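Local coordinates for enterotoxin SEN variant (Staphylococcus aureus, PDB 6KRY), which probably acts as a superantigenic enterotoxin, bridging MHC class II molecules and T-cell receptors as related superantigens do, at residues A[22-26]-A[85-89]; A[36-42]-A[76-81]; A[113-119]-A[137-143]; A[150-154]-A[205-209]. One frame throughout, in Å; residues are numbered along the deposited sequence.

Contact 1: residues A[22-26]-A[85-89]; sequences TSYYT and GLYYG
This is a buried helix-to-strand contact in which residues 22-26 of helix 15-26 lie against strand 86-88, inside the OB-fold part of the toxin. The two short axes approach to 10.4 Å with 133° between their N-to-C directions, and the nearest CA pair, Tyr24 and Leu86, is 7.7 Å apart; side chains make the contact. Tyr24 does most of the reaching. With chi1 at -100° its ring passes beside Leu86 (CE1 to CB 4.4 Å), and its OH donates a hydrogen bond to the carbonyl O of Tyr87 (2.7 Å) while resting 3.5 Å from CB of Tyr88. Tyrosine suits the place, spanning an apolar gap and ending in a donor for a strand carbonyl. Leu86 (chi1 m, chi2 t) points at the helix, its CD1 3.7 Å from Tyr25 CZ. Tyr87, with chi1 p, points away and bonds through its OH to Thr29 O, whereas the OH of Tyr88 pairs with Glu66. The chain turns a corner at Gly85, whose backbone angles (169°/-166°) would jam a CB against the preceding carbonyl. Phe204 and helix 146-161 adjoin the same side chains, making this an aromatic interdomain core consistent with the two-domain superantigen fold.

Contact 2: residues A[36-42]-A[76-81]; sequences NKISTDQ and FKGKNI
Asn36 and Lys37 both face Ile81, a G1 beta bulge where strand 31-37 of the OB-fold sheet leaves strand 81-84, although the first position holds asparagine. Asn36 takes left-handed angles (57°/56°), which asparagine tolerates better than most residues with a side chain. Lys37 and Ile81 form an antiparallel hydrogen-bonded pair, CA to CA 5.3 Å: Lys37 N donates to Ile81 O and Ile81 N to Lys37 O, both 2.8 Å. Beyond the pair the segments continue side by side, with Ile38 CA 5.0 Å from Asn80 CA and Ser39 CA 4.9 Å from Gly78 CA. Segment 76-81 leaves helix 70-76 through a type II turn from Phe76 to Lys79, closed by Lys79 N to Phe76 O (3.2 Å); Gly78 at its third position has positive phi (71°), which favours glycine. Ile38 (chi1 t) lays CD1 3.4 Å from Gly78 O. Ser39 is small enough to be buried against the turn, and its p rotamer lets OG accept from Gly78 N at 2.9 Å. Water 1 fills the remaining gap, accepting from Ser39 N at 2.8 Å and donating to Phe76 O at 2.8 Å and Lys79 O at 2.7 Å.

Contact 3: residues A[113-119]-A[137-143]; sequences NQLDEER and IKTKKAK
Asn113 opens the contact by extending backbone pairing with its amide: its O accepts from Ala142 N (3.0 Å), while with chi1 t its OD1 accepts from Lys143 N (2.8 Å) and its ND2 donates to Lys143 O (2.9 Å). Asparagine suits this because its amide mimics a peptide group. Gln114 then faces Lys141 in an antiparallel non-hydrogen-bonded pair, CA to CA 5.2 Å; Lys141 reaches on to Glu148 in a salt bridge. Leu115 N donates to Lys140 O (2.8 Å), and its CD2 covers Ala142 CB at 4.0 Å. This is the open end of the hairpin 114-127/130-139, where the family's beta-grasp sheet begins. At Asp116 and Glu117 the chain turns a corner and bows outward past the Lys140 side chain, Glu117 C lying 4.4 Å from Lys140 CD. Glu118 (chi1 m, chi2 m) folds back, OE1 lying 3.5 Å from Lys138 CB. Arg119 resumes the ladder as a hydrogen-bonded pair with Thr139, its N donating to Thr139 O (2.8 Å) and its O accepting from Thr139 N (3.1 Å), while its NH1 bonds Ser215.

Contact 4: residues A[150-154]-A[205-209]; sequences DTKVR and QFYSD
Tyr207 and Asp150 carry most of this contact, with Arg154 next. Tyr207 stands in the 3-10 segment 205-207, Asp150 and Arg154 one turn apart on helix 146-161, and the backbones are well separated: the nearest CA atoms, those of Asp150 and Tyr207, are 10.1 Å apart. Only side chains therefore bridge the gap. Tyr207, with chi1 m, points at the helix, and its OH donates a short hydrogen bond of 2.5 Å to Asp150 OD2. Asp150 answers with chi1 t, which also presents its carboxylate to Arg154: Arg154 NE meets OD1 at 2.8 Å in a salt bridge, and Arg154 NH2 meets OD2 of Asp150 at 2.9 Å. The i to i+4 spacing on a regular helix brings acid and base together, so a buried negative charge is balanced where tyrosine supplies a neutral donor. The Tyr207 OH also lies over one face of the guanidinium, 4.1 Å from Arg154 NH2. Water 2 donates to Tyr207 OH (2.6 Å) and to Thr151 OG1 (2.8 Å), whose hydroxyl is also hydrogen-bonded to Gln147 O. Phe206, chi1 p, closes the side with CZ 4.1 Å from Arg154 NH2, and its ring meets Tyr190 edge-to-face. Arg154 NH1 reaches Tyr164. The arrangement is a buried polar network tying the central helix of the beta-grasp fold to the loop after helix 200-203.

Contacts 1 and 4 form the buried middle of the molecule, their centres 11 Å apart, and they touch directly: Tyr25 CE1 packs 3.6 Å from Arg154 CB, and Leu86 CD2 lies 3.8 Å from Thr151 CG2, so the OB-fold and beta-grasp parts meet there. Both rely on tyrosine hydroxyls reaching across, in contact 1 to a carbonyl and in contact 4 to a charged network. Contacts 2 and 3 are partly exposed, farther out, and built mainly of backbone hydrogen bonds at irregular strand ends, with polar side chains around them. Contact 3 meets the helix of contact 4 through Ile137 and Lys152, whereas contacts 1 and 2 reach the same OB-fold sheet about 23 Å apart, centre to centre.

Contact 1: residues A[22-26]-A[85-89]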
# COMPACT_ATOMS: atom_id res chain seq x y z
N THR A 22 2.97 8.42 -10.68
CA THR A 22 1.85 8.23 -11.59
C THR A 22 1.82 6.79 -12.12
O THR A 22 0.74 6.19 -12.21
CB THR A 22 1.93 9.23 -12.75
OG1 THR A 22 1.86 10.58 -12.29
CG2 THR A 22 0.80 9.05 -13.74
N SER A 23 2.99 6.27 -12.53
CA SER A 23 3.10 4.89 -13.03
C SER A 23 2.62 3.90 -11.95
O SER A 23 1.82 3.01 -12.19
CB SER A 23 4.51 4.61 -13.43
OG SER A 23 4.63 3.23 -13.71
N TYR A 24 3.09 4.10 -10.72
CA TYR A 24 2.74 3.22 -9.60
C TYR A 24 1.23 3.18 -9.30
O TYR A 24 0.72 2.15 -8.82
CB TYR A 24 3.51 3.62 -8.35
CG TYR A 24 4.70 2.74 -8.11
CD1 TYR A 24 4.52 1.42 -7.76
CD2 TYR A 24 5.98 3.20 -8.29
CE1 TYR A 24 5.60 0.59 -7.53
CE2 TYR A 24 7.08 2.38 -8.07
CZ TYR A 24 6.89 1.06 -7.72
OH TYR A 24 7.99 0.27 -7.52
N TYR A 25 0.50 4.27 -9.60
CA TYR A 25 -0.89 4.40 -9.23
C TYR A 25 -1.79 4.40 -10.47
O TYR A 25 -2.99 4.55 -10.31
CB TYR A 25 -1.13 5.60 -8.32
CG TYR A 25 -0.60 5.38 -6.93
CD1 TYR A 25 -1.17 4.42 -6.10
CD2 TYR A 25 0.57 5.98 -6.49
CE1 TYR A 25 -0.64 4.14 -4.85
CE2 TYR A 25 1.11 5.73 -5.25
CZ TYR A 25 0.50 4.80 -4.43
OH TYR A 25 1.01 4.54 -3.20
N THR A 26 -1.20 4.17 -11.66
CA THR A 26 -1.97 4.00 -12.91
C THR A 26 -1.95 2.55 -13.39
O THR A 26 -2.94 2.07 -13.94
CB THR A 26 -1.42 4.93 -14.00
OG1 THR A 26 -1.61 6.26 -13.53
CG2 THR A 26 -2.10 4.73 -15.34
N GLY A 85 0.53 -5.69 -1.94
CA GLY A 85 1.07 -4.34 -1.92
C GLY A 85 1.79 -3.95 -3.18
O GLY A 85 1.70 -4.63 -4.22
N LEU A 86 2.54 -2.85 -3.08
CA LEU A 86 3.29 -2.31 -4.21
C LEU A 86 4.76 -2.75 -4.13
O LEU A 86 5.47 -2.47 -3.15
CB LEU A 86 3.18 -0.78 -4.15
CG LEU A 86 1.75 -0.24 -4.33
CD1 LEU A 86 1.72 1.27 -4.12
CD2 LEU A 86 1.18 -0.60 -5.70
N TYR A 87 5.23 -3.42 -5.19
CA TYR A 87 6.57 -3.97 -5.20
C TYR A 87 7.51 -3.09 -6.04
O TYR A 87 7.09 -2.20 -6.80
CB TYR A 87 6.57 -5.41 -5.73
CG TYR A 87 6.12 -5.53 -7.16
CD1 TYR A 87 7.03 -5.35 -8.19
CD2 TYR A 87 4.80 -5.73 -7.48
CE1 TYR A 87 6.61 -5.34 -9.51
CE2 TYR A 87 4.38 -5.76 -8.80
CZ TYR A 87 5.29 -5.58 -9.82
OH TYR A 87 4.89 -5.58 -11.13
N TYR A 88 8.81 -3.37 -5.87
CA TYR A 88 9.84 -2.72 -6.60
C TYR A 88 10.92 -3.73 -6.99
O TYR A 88 11.12 -4.75 -6.32
CB TYR A 88 10.40 -1.56 -5.78
CG TYR A 88 11.22 -1.95 -4.58
CD1 TYR A 88 12.57 -2.15 -4.73
CD2 TYR A 88 10.70 -1.99 -3.29
CE1 TYR A 88 13.38 -2.48 -3.66
CE2 TYR A 88 11.50 -2.33 -2.20
CZ TYR A 88 12.85 -2.56 -2.39
OH TYR A 88 13.73 -2.92 -1.42
N GLY A 89 11.59 -3.45 -8.10
CA GLY A 89 12.65 -4.31 -8.62
C GLY A 89 14.04 -3.69 -8.46
O GLY A 89 15.00 -4.43 -8.20

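Contact 2: residues A[36-42]-A[76-81]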
# COMPACT_ATOMS: atom_id res chain seq x y z
N ASN A 36 -2.05 -17.57 0.13
CA ASN A 36 -1.66 -18.88 0.69
C ASN A 36 -0.26 -19.28 0.20
O ASN A 36 -0.05 -20.37 -0.33
CB ASN A 36 -2.71 -19.96 0.38
CG ASN A 36 -2.54 -21.23 1.20
OD1 ASN A 36 -1.78 -21.27 2.18
ND2 ASN A 36 -3.25 -22.29 0.80
N LYS A 37 0.70 -18.40 0.46
CA LYS A 37 2.09 -18.65 0.16
C LYS A 37 2.83 -18.90 1.46
O LYS A 37 2.30 -18.73 2.53
CB LYS A 37 2.65 -17.45 -0.59
CG LYS A 37 1.86 -17.01 -1.82
CD LYS A 37 1.85 -18.10 -2.85
CE LYS A 37 1.39 -17.67 -4.22
NZ LYS A 37 1.23 -18.85 -5.10
N ILE A 38 4.10 -19.31 1.36
CA ILE A 38 4.91 -19.63 2.53
C ILE A 38 6.35 -19.25 2.21
O ILE A 38 6.88 -19.58 1.12
CB ILE A 38 4.76 -21.13 2.92
CG1 ILE A 38 5.51 -21.48 4.21
CG2 ILE A 38 5.17 -22.05 1.79
CD1 ILE A 38 5.02 -22.78 4.86
N SER A 39 7.02 -18.61 3.16
CA SER A 39 8.42 -18.25 2.99
C SER A 39 9.34 -19.44 3.28
O SER A 39 9.07 -20.28 4.17
CB SER A 39 8.79 -17.02 3.82
OG SER A 39 8.86 -17.32 5.20
N THR A 40 10.45 -19.49 2.53
CA THR A 40 11.40 -20.60 2.62
C THR A 40 12.86 -20.14 2.78
O THR A 40 13.73 -20.98 2.95
CB THR A 40 11.28 -21.54 1.42
OG1 THR A 40 11.41 -20.81 0.20
CG2 THR A 40 9.98 -22.31 1.41
N ASP A 41 13.12 -18.84 2.82
CA ASP A 41 14.49 -18.31 3.06
C ASP A 41 14.39 -16.91 3.66
O ASP A 41 13.27 -16.38 3.89
CB ASP A 41 15.37 -18.39 1.80
CG ASP A 41 16.89 -18.55 2.02
OD1 ASP A 41 17.46 -18.06 3.06
OD2 ASP A 41 17.54 -19.20 1.13
N GLN A 42 15.55 -16.32 3.94
CA GLN A 42 15.64 -15.10 4.67
C GLN A 42 17.04 -14.54 4.44
O GLN A 42 17.99 -15.31 4.40
CB GLN A 42 15.40 -15.43 6.13
CG GLN A 42 15.60 -14.29 7.05
CD GLN A 42 15.08 -14.62 8.43
OE1 GLN A 42 15.48 -15.62 9.04
NE2 GLN A 42 14.09 -13.84 8.87
N PHE A 76 5.71 -14.17 10.78
CA PHE A 76 5.23 -14.64 9.49
C PHE A 76 6.14 -15.67 8.81
O PHE A 76 5.63 -16.41 7.93
CB PHE A 76 5.01 -13.44 8.57
CG PHE A 76 3.99 -12.48 9.12
CD1 PHE A 76 2.67 -12.89 9.31
CD2 PHE A 76 4.35 -11.19 9.46
CE1 PHE A 76 1.74 -12.01 9.85
CE2 PHE A 76 3.41 -10.31 9.98
CZ PHE A 76 2.11 -10.72 10.16
N LYS A 77 7.42 -15.82 9.21
CA LYS A 77 8.30 -16.71 8.46
C LYS A 77 7.80 -18.16 8.57
O LYS A 77 7.48 -18.67 9.67
CB LYS A 77 9.78 -16.54 8.85
CG LYS A 77 10.20 -16.95 10.24
CD LYS A 77 11.72 -17.07 10.33
CE LYS A 77 12.21 -17.93 11.48
NZ LYS A 77 12.63 -17.10 12.63
N GLY A 78 7.66 -18.82 7.42
CA GLY A 78 7.29 -20.25 7.37
C GLY A 78 5.84 -20.52 7.76
O GLY A 78 5.50 -21.68 8.01
N LYS A 79 4.98 -19.49 7.79
CA LYS A 79 3.55 -19.65 7.97
C LYS A 79 2.84 -19.40 6.65
O LYS A 79 3.35 -18.69 5.78
CB LYS A 79 3.05 -18.69 9.06
CG LYS A 79 3.75 -18.85 10.41
CD LYS A 79 2.87 -18.60 11.60
CE LYS A 79 3.61 -18.53 12.93
NZ LYS A 79 4.72 -19.51 13.00
N ASN A 80 1.63 -19.95 6.50
CA ASN A 80 0.82 -19.64 5.33
C ASN A 80 0.36 -18.18 5.40
O ASN A 80 -0.24 -17.80 6.40
CB ASN A 80 -0.39 -20.56 5.20
CG ASN A 80 -0.06 -22.04 5.13
OD1 ASN A 80 -0.82 -22.85 5.66
ND2 ASN A 80 1.06 -22.43 4.55
N ILE A 81 0.64 -17.38 4.37
CA ILE A 81 0.39 -15.96 4.37
C ILE A 81 -0.26 -15.54 3.04
O ILE A 81 -0.10 -16.18 2.00
CB ILE A 81 1.69 -15.15 4.65
CG1 ILE A 81 2.83 -15.52 3.69
CG2 ILE A 81 2.17 -15.33 6.07
CD1 ILE A 81 4.03 -14.57 3.83
O HOH W 1 5.67 -17.40 5.29

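Contact 3: residues A[113-119]-A[137-143]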
# COMPACT_ATOMS: atom_id res chain seq x y z
N ASN A 113 -8.40 -16.37 8.17
CA ASN A 113 -8.57 -14.94 7.89
C ASN A 113 -9.40 -14.72 6.62
O ASN A 113 -9.69 -13.55 6.23
CB ASN A 113 -7.23 -14.24 7.70
CG ASN A 113 -7.34 -12.73 7.81
OD1 ASN A 113 -7.97 -12.22 8.75
ND2 ASN A 113 -6.69 -12.03 6.89
N GLN A 114 -9.86 -15.81 5.99
CA GLN A 114 -10.54 -15.67 4.73
C GLN A 114 -12.05 -15.50 4.92
O GLN A 114 -12.71 -16.42 5.37
CB GLN A 114 -10.28 -16.91 3.88
CG GLN A 114 -8.80 -17.28 3.77
CD GLN A 114 -8.00 -16.14 3.21
OE1 GLN A 114 -8.34 -15.58 2.16
NE2 GLN A 114 -6.92 -15.77 3.90
N LEU A 115 -12.62 -14.36 4.49
CA LEU A 115 -14.09 -14.15 4.61
C LEU A 115 -14.89 -14.98 3.60
O LEU A 115 -14.41 -15.34 2.52
CB LEU A 115 -14.41 -12.67 4.43
CG LEU A 115 -13.75 -11.76 5.47
CD1 LEU A 115 -13.93 -10.33 5.05
CD2 LEU A 115 -14.33 -12.01 6.87
N ASP A 116 -16.15 -15.25 3.94
CA ASP A 116 -17.02 -16.05 3.05
C ASP A 116 -17.50 -15.18 1.88
O ASP A 116 -17.87 -15.68 0.84
CB ASP A 116 -18.19 -16.69 3.82
CG ASP A 116 -19.14 -15.73 4.55
OD1 ASP A 116 -18.89 -14.51 4.58
OD2 ASP A 116 -20.15 -16.24 5.11
N GLU A 117 -17.47 -13.86 2.04
CA GLU A 117 -17.66 -12.98 0.89
C GLU A 117 -16.95 -11.65 1.12
O GLU A 117 -16.53 -11.38 2.23
CB GLU A 117 -19.14 -12.75 0.63
CG GLU A 117 -19.86 -12.19 1.83
CD GLU A 117 -21.37 -12.35 1.74
OE1 GLU A 117 -22.08 -11.38 2.11
OE2 GLU A 117 -21.82 -13.43 1.27
N GLU A 118 -16.84 -10.87 0.04
CA GLU A 118 -16.17 -9.59 -0.00
C GLU A 118 -16.72 -8.67 1.08
O GLU A 118 -17.90 -8.45 1.12
CB GLU A 118 -16.46 -8.86 -1.33
CG GLU A 118 -15.76 -9.45 -2.53
CD GLU A 118 -14.25 -9.28 -2.55
OE1 GLU A 118 -13.70 -8.64 -1.61
OE2 GLU A 118 -13.62 -9.76 -3.52
N ARG A 119 -15.85 -8.10 1.92
CA ARG A 119 -16.23 -7.06 2.84
C ARG A 119 -16.10 -5.74 2.08
O ARG A 119 -15.10 -5.54 1.31
CB ARG A 119 -15.34 -7.07 4.08
CG ARG A 119 -15.90 -6.33 5.29
CD ARG A 119 -15.42 -6.92 6.61
NE ARG A 119 -16.12 -8.09 7.14
CZ ARG A 119 -15.66 -8.87 8.11
NH1 ARG A 119 -14.45 -8.70 8.59
NH2 ARG A 119 -16.41 -9.83 8.58
N ILE A 137 -14.22 0.18 -1.56
CA ILE A 137 -13.17 -0.78 -1.90
C ILE A 137 -13.54 -2.06 -1.14
O ILE A 137 -14.35 -2.02 -0.20
CB ILE A 137 -11.78 -0.26 -1.52
CG1 ILE A 137 -11.68 -0.06 -0.01
CG2 ILE A 137 -11.43 1.02 -2.28
CD1 ILE A 137 -10.30 0.28 0.49
N LYS A 138 -12.98 -3.18 -1.57
CA LYS A 138 -13.36 -4.45 -1.05
C LYS A 138 -12.13 -5.27 -0.69
O LYS A 138 -11.07 -5.06 -1.24
CB LYS A 138 -14.15 -5.23 -2.10
CG LYS A 138 -15.44 -4.55 -2.51
CD LYS A 138 -16.28 -5.34 -3.47
CE LYS A 138 -17.29 -4.41 -4.10
NZ LYS A 138 -18.46 -5.18 -4.55
N THR A 139 -12.31 -6.18 0.25
CA THR A 139 -11.27 -7.14 0.65
C THR A 139 -11.95 -8.44 1.06
O THR A 139 -13.11 -8.43 1.50
CB THR A 139 -10.37 -6.60 1.77
OG1 THR A 139 -9.30 -7.51 2.05
CG2 THR A 139 -11.10 -6.35 3.07
N LYS A 140 -11.20 -9.53 0.94
CA LYS A 140 -11.67 -10.82 1.35
C LYS A 140 -11.07 -11.22 2.70
O LYS A 140 -11.21 -12.37 3.12
CB LYS A 140 -11.33 -11.87 0.29
CG LYS A 140 -12.42 -12.07 -0.75
CD LYS A 140 -13.26 -13.34 -0.54
CE LYS A 140 -14.14 -13.64 -1.74
NZ LYS A 140 -14.68 -15.02 -1.70
N LYS A 141 -10.42 -10.28 3.38
CA LYS A 141 -9.62 -10.54 4.58
C LYS A 141 -10.26 -9.91 5.80
O LYS A 141 -10.69 -8.77 5.73
CB LYS A 141 -8.23 -9.96 4.40
CG LYS A 141 -7.51 -10.44 3.15
CD LYS A 141 -6.12 -9.85 2.95
CE LYS A 141 -5.44 -10.48 1.76
NZ LYS A 141 -4.39 -9.64 1.18
N ALA A 142 -10.33 -10.67 6.90
CA ALA A 142 -10.88 -10.17 8.18
C ALA A 142 -9.93 -9.13 8.78
O ALA A 142 -10.35 -8.05 9.17
CB ALA A 142 -11.17 -11.30 9.14
N LYS A 143 -8.65 -9.49 8.84
CA LYS A 143 -7.53 -8.63 9.12
C LYS A 143 -6.89 -8.27 7.79
O LYS A 143 -6.51 -9.17 7.05
CB LYS A 143 -6.46 -9.33 9.97
CG LYS A 143 -6.85 -9.60 11.41
CD LYS A 143 -5.68 -10.01 12.25
CE LYS A 143 -6.15 -10.31 13.65
NZ LYS A 143 -5.06 -10.75 14.54

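Contact 4: residues A[150-154]-A[205-209]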
# COMPACT_ATOMS: atom_id res chain seq x y z
N ASP A 150 -5.10 1.50 1.51
CA ASP A 150 -4.51 2.74 1.01
C ASP A 150 -4.27 2.64 -0.50
O ASP A 150 -4.62 3.53 -1.27
CB ASP A 150 -3.22 3.05 1.77
CG ASP A 150 -2.68 4.46 1.64
OD1 ASP A 150 -3.43 5.36 1.20
OD2 ASP A 150 -1.48 4.63 1.99
N THR A 151 -3.67 1.53 -0.94
CA THR A 151 -3.33 1.37 -2.32
C THR A 151 -4.59 1.35 -3.18
O THR A 151 -4.64 2.01 -4.21
CB THR A 151 -2.52 0.09 -2.55
OG1 THR A 151 -1.32 0.19 -1.81
CG2 THR A 151 -2.21 -0.09 -4.01
N LYS A 152 -5.61 0.58 -2.76
CA LYS A 152 -6.87 0.49 -3.50
C LYS A 152 -7.56 1.86 -3.61
O LYS A 152 -8.02 2.27 -4.70
CB LYS A 152 -7.77 -0.54 -2.84
CG LYS A 152 -7.35 -1.97 -3.12
CD LYS A 152 -8.22 -2.99 -2.45
CE LYS A 152 -7.89 -4.36 -2.99
NZ LYS A 152 -8.44 -5.46 -2.15
N VAL A 153 -7.55 2.64 -2.53
CA VAL A 153 -8.06 4.02 -2.58
C VAL A 153 -7.22 4.91 -3.53
O VAL A 153 -7.79 5.64 -4.37
CB VAL A 153 -8.11 4.64 -1.18
CG1 VAL A 153 -8.50 6.11 -1.18
CG2 VAL A 153 -9.12 3.90 -0.34
N ARG A 154 -5.90 4.90 -3.36
CA ARG A 154 -5.04 5.77 -4.12
C ARG A 154 -5.18 5.48 -5.63
O ARG A 154 -5.20 6.43 -6.44
CB ARG A 154 -3.61 5.68 -3.63
CG ARG A 154 -3.39 6.38 -2.30
CD ARG A 154 -1.93 6.49 -1.95
NE ARG A 154 -1.76 6.76 -0.52
CZ ARG A 154 -0.74 7.38 0.01
NH1 ARG A 154 0.07 8.11 -0.73
NH2 ARG A 154 -0.54 7.26 1.31
N GLN A 205 8.64 2.44 1.89
CA GLN A 205 9.26 1.92 3.10
C GLN A 205 8.36 2.11 4.35
O GLN A 205 8.41 1.29 5.27
CB GLN A 205 10.65 2.53 3.30
CG GLN A 205 11.35 2.01 4.55
CD GLN A 205 12.78 2.50 4.60
OE1 GLN A 205 13.19 3.31 3.76
NE2 GLN A 205 13.54 1.98 5.55
N PHE A 206 7.51 3.13 4.37
CA PHE A 206 6.66 3.36 5.53
C PHE A 206 5.68 2.21 5.77
O PHE A 206 5.18 2.06 6.91
CB PHE A 206 5.92 4.71 5.47
CG PHE A 206 4.79 4.83 4.48
CD1 PHE A 206 5.04 4.97 3.12
CD2 PHE A 206 3.48 4.88 4.91
CE1 PHE A 206 4.01 5.14 2.21
CE2 PHE A 206 2.46 5.06 4.01
CZ PHE A 206 2.71 5.16 2.66
N TYR A 207 5.37 1.42 4.73
CA TYR A 207 4.47 0.26 4.88
C TYR A 207 5.15 -0.92 5.62
O TYR A 207 4.47 -1.94 5.86
CB TYR A 207 3.96 -0.18 3.51
CG TYR A 207 3.00 0.76 2.84
CD1 TYR A 207 1.92 1.30 3.51
CD2 TYR A 207 3.11 1.01 1.48
CE1 TYR A 207 1.02 2.14 2.85
CE2 TYR A 207 2.22 1.85 0.82
CZ TYR A 207 1.16 2.42 1.51
OH TYR A 207 0.30 3.27 0.87
N SER A 208 6.46 -0.79 5.95
CA SER A 208 7.24 -1.85 6.57
C SER A 208 6.74 -2.16 7.98
O SER A 208 7.07 -3.24 8.49
CB SER A 208 8.74 -1.55 6.53
OG SER A 208 9.05 -0.52 7.43
N ASP A 209 5.90 -1.29 8.56
CA ASP A 209 5.32 -1.52 9.87
C ASP A 209 4.23 -2.60 9.82
O ASP A 209 3.81 -3.11 10.86
CB ASP A 209 4.78 -0.24 10.53
CG ASP A 209 3.61 0.42 9.82
OD1 ASP A 209 3.15 -0.12 8.83
OD2 ASP A 209 3.16 1.53 10.29
O HOH W 2 -0.43 2.88 -1.64